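Local coordinates for protein heat-inducible transcription repressor HrcA (Thermotoga maritima, PDB 1STZ) that probably represses class I heat shock genes, the grpE-dnaK-dnaJ and groELS operons, by binding DNA and preventing their heat-shock induction, at residues A128-N141 and V228-L240. Residues are numbered along the deposited sequence; the frame is centred on the assembly and turned at random.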
ATOM      1  N   ALA A 128      -2.771  13.027   4.562  1.00 19.34           N
ATOM      2  CA  ALA A 128      -1.628  13.896   4.872  1.00 20.19           C
ATOM      3  C   ALA A 128      -0.409  13.533   4.040  1.00 21.25           C
ATOM      4  O   ALA A 128       0.259  14.404   3.476  1.00 22.65           O
ATOM      5  CB  ALA A 128      -1.263  13.795   6.360  1.00 19.83           C
ATOM      6  N   ARG A 129      -0.112  12.246   3.969  1.00 21.71           N
ATOM      7  CA  ARG A 129       1.046  11.779   3.215  1.00 23.16           C
ATOM      8  C   ARG A 129       0.985  12.096   1.721  1.00 22.72           C
ATOM      9  O   ARG A 129       1.958  12.585   1.157  1.00 24.53           O
ATOM     10  CB  ARG A 129       1.222  10.288   3.396  1.00 23.60           C
ATOM     11  CG  ARG A 129       2.435   9.751   2.694  1.00 26.89           C
ATOM     12  CD  ARG A 129       2.909   8.439   3.248  1.00 30.49           C
ATOM     13  NE  ARG A 129       1.836   7.449   3.306  1.00 33.98           N
ATOM     14  CZ  ARG A 129       2.027   6.134   3.429  1.00 36.79           C
ATOM     15  NH1 ARG A 129       3.260   5.627   3.493  1.00 39.23           N
ATOM     16  NH2 ARG A 129       0.976   5.316   3.487  1.00 37.08           N
ATOM     17  N   LEU A 130      -0.157  11.851   1.099  1.00 21.59           N
ATOM     18  CA  LEU A 130      -0.303  11.985  -0.348  1.00 20.99           C
ATOM     19  C   LEU A 130      -0.407  13.439  -0.823  1.00 20.28           C
ATOM     20  O   LEU A 130      -0.167  13.720  -1.979  1.00 20.83           O
ATOM     21  CB  LEU A 130      -1.539  11.226  -0.824  1.00 20.52           C
ATOM     22  CG  LEU A 130      -1.568   9.724  -0.603  1.00 21.21           C
ATOM     23  CD1 LEU A 130      -2.768   9.123  -1.315  1.00 20.71           C
ATOM     24  CD2 LEU A 130      -0.262   9.066  -1.054  1.00 22.43           C
ATOM     25  N   THR A 131      -0.798  14.346   0.060  1.00 19.91           N
ATOM     26  CA  THR A 131      -0.930  15.756  -0.281  1.00 19.91           C
ATOM     27  C   THR A 131       0.136  16.653   0.350  1.00 20.44           C
ATOM     28  O   THR A 131       0.104  17.861   0.150  1.00 21.14           O
ATOM     29  CB  THR A 131      -2.281  16.280   0.169  1.00 19.59           C
ATOM     30  OG1 THR A 131      -2.371  16.186   1.597  1.00 19.04           O
ATOM     31  CG2 THR A 131      -3.408  15.434  -0.387  1.00 18.66           C
ATOM     32  N   GLU A 132       1.036  16.078   1.136  1.00 21.22           N
ATOM     33  CA  GLU A 132       1.998  16.839   1.923  1.00 22.64           C
ATOM     34  C   GLU A 132       1.308  17.953   2.695  1.00 22.21           C
ATOM     35  O   GLU A 132       1.771  19.103   2.696  1.00 22.32           O
ATOM     36  CB  GLU A 132       3.102  17.414   1.017  1.00 23.74           C
ATOM     37  CG  GLU A 132       3.887  16.365   0.232  1.00 26.41           C
ATOM     38  CD  GLU A 132       4.663  16.972  -0.937  1.00 32.10           C
ATOM     39  OE1 GLU A 132       4.197  17.985  -1.524  1.00 35.90           O
ATOM     40  OE2 GLU A 132       5.736  16.429  -1.291  1.00 35.09           O
ATOM     41  N   GLY A 133       0.194  17.610   3.341  1.00 21.08           N
ATOM     42  CA  GLY A 133      -0.555  18.558   4.149  1.00 21.00           C
ATOM     43  C   GLY A 133      -0.699  18.185   5.612  1.00 20.69           C
ATOM     44  O   GLY A 133      -0.136  17.184   6.098  1.00 21.80           O
ATOM     45  N   TYR A 134      -1.443  19.019   6.315  1.00 20.33           N
ATOM     46  CA  TYR A 134      -1.814  18.821   7.707  1.00 20.76           C
ATOM     47  C   TYR A 134      -3.304  18.542   7.738  1.00 20.50           C
ATOM     48  O   TYR A 134      -4.076  19.349   7.252  1.00 20.26           O
ATOM     49  CB  TYR A 134      -1.561  20.101   8.501  1.00 21.66           C
ATOM     50  CG  TYR A 134      -1.864  20.043   9.994  1.00 21.77           C
ATOM     51  CD1 TYR A 134      -2.826  20.862  10.564  1.00 24.94           C
ATOM     52  CD2 TYR A 134      -1.154  19.210  10.831  1.00 23.36           C
ATOM     53  CE1 TYR A 134      -3.073  20.844  11.947  1.00 24.54           C
ATOM     54  CE2 TYR A 134      -1.401  19.179  12.209  1.00 23.88           C
ATOM     55  CZ  TYR A 134      -2.368  19.994  12.749  1.00 24.84           C
ATOM     56  OH  TYR A 134      -2.623  19.964  14.100  1.00 27.56           O
ATOM     57  N   VAL A 135      -3.690  17.418   8.323  1.00 19.96           N
ATOM     58  CA  VAL A 135      -5.077  16.982   8.381  1.00 20.70           C
ATOM     59  C   VAL A 135      -5.659  17.013   9.791  1.00 20.81           C
ATOM     60  O   VAL A 135      -5.013  16.586  10.746  1.00 21.52           O
ATOM     61  CB  VAL A 135      -5.202  15.571   7.804  1.00 20.35           C
ATOM     62  CG1 VAL A 135      -6.613  15.005   7.990  1.00 21.33           C
ATOM     63  CG2 VAL A 135      -4.815  15.588   6.351  1.00 20.23           C
ATOM     64  N   LEU A 136      -6.867  17.561   9.914  1.00 21.02           N
ATOM     65  CA  LEU A 136      -7.693  17.405  11.111  1.00 21.11           C
ATOM     66  C   LEU A 136      -8.943  16.650  10.716  1.00 20.88           C
ATOM     67  O   LEU A 136      -9.597  17.022   9.746  1.00 20.73           O
ATOM     68  CB  LEU A 136      -8.104  18.752  11.689  1.00 21.28           C
ATOM     69  CG  LEU A 136      -7.011  19.671  12.199  1.00 23.78           C
ATOM     70  CD1 LEU A 136      -7.667  20.911  12.757  1.00 27.46           C
ATOM     71  CD2 LEU A 136      -6.101  19.039  13.253  1.00 24.38           C
ATOM     72  N   ILE A 137      -9.248  15.572  11.430  1.00 20.53           N
ATOM     73  CA  ILE A 137     -10.519  14.868  11.298  1.00 20.36           C
ATOM     74  C   ILE A 137     -11.267  14.968  12.624  1.00 20.38           C
ATOM     75  O   ILE A 137     -10.779  14.512  13.651  1.00 20.56           O
ATOM     76  CB  ILE A 137     -10.309  13.390  10.955  1.00 20.65           C
ATOM     77  CG1 ILE A 137      -9.487  13.253   9.665  1.00 22.11           C
ATOM     78  CG2 ILE A 137     -11.660  12.674  10.809  1.00 19.86           C
ATOM     79  CD1 ILE A 137      -9.332  11.850   9.179  1.00 23.34           C
ATOM     80  N   GLU A 138     -12.458  15.549  12.583  1.00 19.88           N
ATOM     81  CA  GLU A 138     -13.355  15.571  13.711  1.00 20.12           C
ATOM     82  C   GLU A 138     -13.876  14.142  14.021  1.00 20.42           C
ATOM     83  O   GLU A 138     -14.515  13.527  13.170  1.00 20.96           O
ATOM     84  CB  GLU A 138     -14.508  16.517  13.406  1.00 20.48           C
ATOM     85  CG  GLU A 138     -15.271  16.990  14.621  1.00 21.42           C
ATOM     86  CD  GLU A 138     -16.409  17.932  14.285  1.00 23.52           C
ATOM     87  OE1 GLU A 138     -16.910  17.928  13.130  1.00 24.02           O
ATOM     88  OE2 GLU A 138     -16.832  18.674  15.199  1.00 26.04           O
ATOM     89  N   ARG A 139     -13.575  13.632  15.222  1.00 19.81           N
ATOM     90  CA  ARG A 139     -14.094  12.355  15.717  1.00 20.14           C
ATOM     91  C   ARG A 139     -15.612  12.438  15.940  1.00 19.99           C
ATOM     92  O   ARG A 139     -16.153  13.510  16.168  1.00 19.45           O
ATOM     93  CB  ARG A 139     -13.406  11.959  17.042  1.00 20.35           C
ATOM     94  CG  ARG A 139     -11.910  11.765  16.938  1.00 21.94           C
ATOM     95  CD  ARG A 139     -11.242  11.266  18.219  1.00 22.48           C
ATOM     96  NE  ARG A 139      -9.905  10.731  17.956  1.00 22.15           N
ATOM     97  CZ  ARG A 139      -8.747  11.379  18.096  1.00 25.97           C
ATOM     98  NH1 ARG A 139      -8.682  12.650  18.482  1.00 28.11           N
ATOM     99  NH2 ARG A 139      -7.617  10.739  17.829  1.00 26.73           N
ATOM    100  N   PRO A 140     -16.313  11.316  15.903  1.00 20.25           N
ATOM    101  CA  PRO A 140     -17.752  11.349  16.165  1.00 20.48           C
ATOM    102  C   PRO A 140     -18.016  11.966  17.546  1.00 20.42           C
ATOM    103  O   PRO A 140     -17.264  11.722  18.493  1.00 19.71           O
ATOM    104  CB  PRO A 140     -18.143   9.867  16.135  1.00 20.68           C
ATOM    105  CG  PRO A 140     -17.090   9.230  15.321  1.00 20.96           C
ATOM    106  CD  PRO A 140     -15.828   9.945  15.674  1.00 20.50           C
ATOM    107  N   ASN A 141     -19.054  12.787  17.642  1.00 20.64           N
ATOM    108  CA  ASN A 141     -19.376  13.474  18.885  1.00 20.90           C
ATOM    109  C   ASN A 141     -19.821  12.458  19.932  1.00 20.73           C
ATOM    110  O   ASN A 141     -20.695  11.647  19.671  1.00 18.90           O
ATOM    111  CB  ASN A 141     -20.465  14.517  18.631  1.00 21.43           C
ATOM    112  CG  ASN A 141     -20.553  15.578  19.726  1.00 22.85           C
ATOM    113  OD1 ASN A 141     -20.385  15.293  20.926  1.00 23.32           O
ATOM    114  ND2 ASN A 141     -20.830  16.815  19.315  1.00 21.51           N
ATOM    115  N   VAL A 228      -9.467  11.935  24.906  1.00 32.25           N
ATOM    116  CA  VAL A 228      -9.332  11.908  23.451  1.00 32.10           C
ATOM    117  C   VAL A 228      -9.618  13.310  22.921  1.00 31.06           C
ATOM    118  O   VAL A 228     -10.697  13.872  23.156  1.00 29.92           O
ATOM    119  CB  VAL A 228     -10.336  10.935  22.763  1.00 32.13           C
ATOM    120  CG1 VAL A 228      -9.915  10.680  21.312  1.00 33.08           C
ATOM    121  CG2 VAL A 228     -10.436   9.631  23.520  1.00 33.01           C
ATOM    122  N   GLU A 229      -8.650  13.854  22.188  1.00 30.31           N
ATOM    123  CA  GLU A 229      -8.802  15.130  21.527  1.00 29.55           C
ATOM    124  C   GLU A 229     -10.048  15.043  20.613  1.00 28.21           C
ATOM    125  O   GLU A 229     -10.448  13.952  20.177  1.00 27.22           O
ATOM    126  CB  GLU A 229      -7.521  15.450  20.732  1.00 30.51           C
ATOM    127  CG  GLU A 229      -6.261  15.620  21.595  1.00 32.27           C
ATOM    128  CD  GLU A 229      -4.975  15.811  20.795  1.00 36.01           C
ATOM    129  OE1 GLU A 229      -3.900  15.480  21.334  1.00 37.75           O
ATOM    130  OE2 GLU A 229      -5.013  16.312  19.633  1.00 39.85           O
ATOM    131  N   ARG A 230     -10.701  16.171  20.375  1.00 26.62           N
ATOM    132  CA  ARG A 230     -11.897  16.168  19.537  1.00 25.57           C
ATOM    133  C   ARG A 230     -11.508  15.940  18.071  1.00 23.83           C
ATOM    134  O   ARG A 230     -12.284  15.407  17.306  1.00 22.41           O
ATOM    135  CB  ARG A 230     -12.706  17.460  19.695  1.00 25.76           C
ATOM    136  CG  ARG A 230     -14.158  17.209  20.128  1.00 27.86           C
ATOM    137  CD  ARG A 230     -15.155  18.015  19.352  1.00 31.01           C
ATOM    138  NE  ARG A 230     -16.354  17.331  18.876  1.00 32.78           N
ATOM    139  CZ  ARG A 230     -16.385  16.299  18.054  1.00 33.69           C
ATOM    140  NH1 ARG A 230     -15.273  15.722  17.617  1.00 34.59           N
ATOM    141  NH2 ARG A 230     -17.561  15.822  17.692  1.00 36.18           N
ATOM    142  N   TYR A 231     -10.303  16.352  17.708  1.00 22.83           N
ATOM    143  CA  TYR A 231      -9.779  16.158  16.363  1.00 23.27           C
ATOM    144  C   TYR A 231      -8.560  15.273  16.399  1.00 23.35           C
ATOM    145  O   TYR A 231      -7.720  15.444  17.258  1.00 23.74           O
ATOM    146  CB  TYR A 231      -9.383  17.497  15.737  1.00 23.11           C
ATOM    147  CG  TYR A 231     -10.563  18.393  15.490  1.00 22.73           C
ATOM    148  CD1 TYR A 231     -11.046  19.224  16.495  1.00 22.33           C
ATOM    149  CD2 TYR A 231     -11.190  18.419  14.258  1.00 23.08           C
ATOM    150  CE1 TYR A 231     -12.133  20.045  16.281  1.00 23.52           C
ATOM    151  CE2 TYR A 231     -12.305  19.245  14.031  1.00 23.76           C
ATOM    152  CZ  TYR A 231     -12.765  20.055  15.049  1.00 21.89           C
ATOM    153  OH  TYR A 231     -13.855  20.876  14.859  1.00 22.36           O
ATOM    154  N   LEU A 232      -8.489  14.329  15.465  1.00 24.29           N
ATOM    155  CA  LEU A 232      -7.267  13.586  15.151  1.00 24.87           C
ATOM    156  C   LEU A 232      -6.459  14.384  14.135  1.00 25.20           C
ATOM    157  O   LEU A 232      -6.986  14.729  13.075  1.00 26.55           O
ATOM    158  CB  LEU A 232      -7.623  12.244  14.511  1.00 24.95           C
ATOM    159  CG  LEU A 232      -6.445  11.419  13.960  1.00 27.58           C
ATOM    160  CD1 LEU A 232      -6.692   9.933  14.161  1.00 28.70           C
ATOM    161  CD2 LEU A 232      -6.158  11.697  12.469  1.00 28.87           C
ATOM    162  N   ASP A 233      -5.194  14.657  14.426  1.00 24.63           N
ATOM    163  CA  ASP A 233      -4.338  15.394  13.498  1.00 24.87           C
ATOM    164  C   ASP A 233      -3.234  14.502  12.919  1.00 23.77           C
ATOM    165  O   ASP A 233      -2.815  13.537  13.533  1.00 23.65           O
ATOM    166  CB  ASP A 233      -3.735  16.634  14.167  1.00 25.34           C
ATOM    167  CG  ASP A 233      -2.861  16.298  15.338  1.00 29.13           C
ATOM    168  OD1 ASP A 233      -3.404  15.885  16.390  1.00 35.46           O
ATOM    169  OD2 ASP A 233      -1.616  16.403  15.311  1.00 35.98           O
ATOM    170  N   ALA A 234      -2.764  14.842  11.736  1.00 22.51           N
ATOM    171  CA  ALA A 234      -1.639  14.123  11.126  1.00 21.92           C
ATOM    172  C   ALA A 234      -0.944  15.016  10.100  1.00 20.73           C
ATOM    173  O   ALA A 234      -1.571  15.897   9.535  1.00 21.04           O
ATOM    174  CB  ALA A 234      -2.148  12.857  10.453  1.00 21.07           C
ATOM    175  N   GLY A 235       0.330  14.767   9.834  1.00 20.10           N
ATOM    176  CA  GLY A 235       1.076  15.511   8.832  1.00 19.71           C
ATOM    177  C   GLY A 235       1.670  16.866   9.240  1.00 19.74           C
ATOM    178  O   GLY A 235       2.036  17.679   8.377  1.00 19.19           O
ATOM    179  N   LEU A 236       1.784  17.141  10.530  1.00 19.52           N
ATOM    180  CA  LEU A 236       2.430  18.400  10.958  1.00 19.87           C
ATOM    181  C   LEU A 236       3.823  18.566  10.337  1.00 19.83           C
ATOM    182  O   LEU A 236       4.219  19.667   9.929  1.00 19.71           O
ATOM    183  CB  LEU A 236       2.505  18.489  12.472  1.00 19.75           C
ATOM    184  CG  LEU A 236       3.284  19.688  13.029  1.00 22.13           C
ATOM    185  CD1 LEU A 236       2.737  21.007  12.483  1.00 22.82           C
ATOM    186  CD2 LEU A 236       3.242  19.625  14.567  1.00 22.96           C
ATOM    187  N   GLU A 237       4.522  17.448  10.233  1.00 19.57           N
ATOM    188  CA  GLU A 237       5.833  17.354   9.617  1.00 20.56           C
ATOM    189  C   GLU A 237       5.880  17.852   8.175  1.00 20.05           C
ATOM    190  O   GLU A 237       6.885  18.442   7.766  1.00 18.87           O
ATOM    191  CB  GLU A 237       6.296  15.892   9.679  1.00 21.63           C
ATOM    192  CG  GLU A 237       7.629  15.607   9.037  1.00 25.89           C
ATOM    193  CD  GLU A 237       8.183  14.257   9.448  1.00 32.21           C
ATOM    194  OE1 GLU A 237       7.375  13.303   9.631  1.00 37.04           O
ATOM    195  OE2 GLU A 237       9.428  14.153   9.586  1.00 35.54           O
ATOM    196  N   ASN A 238       4.802  17.627   7.415  1.00 19.41           N
ATOM    197  CA  ASN A 238       4.724  18.104   6.030  1.00 19.21           C
ATOM    198  C   ASN A 238       4.791  19.622   5.938  1.00 19.61           C
ATOM    199  O   ASN A 238       5.408  20.162   5.043  1.00 19.63           O
ATOM    200  CB  ASN A 238       3.445  17.618   5.350  1.00 18.84           C
ATOM    201  CG  ASN A 238       3.326  16.098   5.329  1.00 18.96           C
ATOM    202  OD1 ASN A 238       4.297  15.405   5.090  1.00 19.04           O
ATOM    203  ND2 ASN A 238       2.126  15.585   5.587  1.00 19.34           N
ATOM    204  N   LEU A 239       4.141  20.319   6.858  1.00 19.97           N
ATOM    205  CA  LEU A 239       4.168  21.780   6.849  1.00 20.12           C
ATOM    206  C   LEU A 239       5.569  22.342   7.064  1.00 20.65           C
ATOM    207  O   LEU A 239       5.919  23.376   6.483  1.00 19.55           O
ATOM    208  CB  LEU A 239       3.226  22.347   7.897  1.00 19.49           C
ATOM    209  CG  LEU A 239       1.779  21.962   7.673  1.00 19.69           C
ATOM    210  CD1 LEU A 239       0.902  22.706   8.670  1.00 20.73           C
ATOM    211  CD2 LEU A 239       1.348  22.208   6.212  1.00 19.33           C
ATOM    212  N   LEU A 240       6.370  21.645   7.871  1.00 21.91           N
ATOM    213  CA  LEU A 240       7.758  22.037   8.129  1.00 23.18           C
ATOM    214  C   LEU A 240       8.721  21.784   6.965  1.00 24.29           C
ATOM    215  O   LEU A 240       9.786  22.395   6.900  1.00 24.21           O
ATOM    216  CB  LEU A 240       8.290  21.294   9.348  1.00 23.96           C
ATOM    217  CG  LEU A 240       7.489  21.377  10.637  1.00 24.92           C
ATOM    218  CD1 LEU A 240       8.036  20.351  11.610  1.00 27.03           C
ATOM    219  CD2 LEU A 240       7.598  22.767  11.210  1.00 26.93           C
TER
HETATM  220  O   HOH W   1     -18.338  17.188  21.605  1.00 41.73           O
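The edge of the five-stranded antiparallel sheet in the C-terminal domain of HrcA is made where strand 231-234 runs antiparallel to strand 134-138, with V135 N to A234 O and I137 N to L232 O both 2.9 Å in hydrogen-bonded pairs. One more backbone bond, R139 N to R230 O (3.0 Å), follows the strand ends, and side chains then add to it. NH1 (2.8 Å) and NH2 of R230 both donate to R139 O, which lies near the plane of that guanidinium, while CG of E138 lies over one of its faces. R139 answers from its side: its chain, extended from CG to NE, carries NH1 to 2.8 Å from E229 O, which it approaches from well above the carbonyl plane. V228 CG1 and L232 CB sandwich this second guanidinium, whose NH2 also meets E117 of helix 116-131 in a salt bridge. On its other edge, strand 134-138 pairs with central strand 299-309. At the opposite end G235 occupies the N-cap position of helix 236-241, and N238 ND2 gives G133 O a nearly straight bond of 2.8 Å (176°). The Y134 ring lies beside L236, whose backbone N sits at the ring edge, while L239 CD1 packs 3.6 Å from Y134 CB.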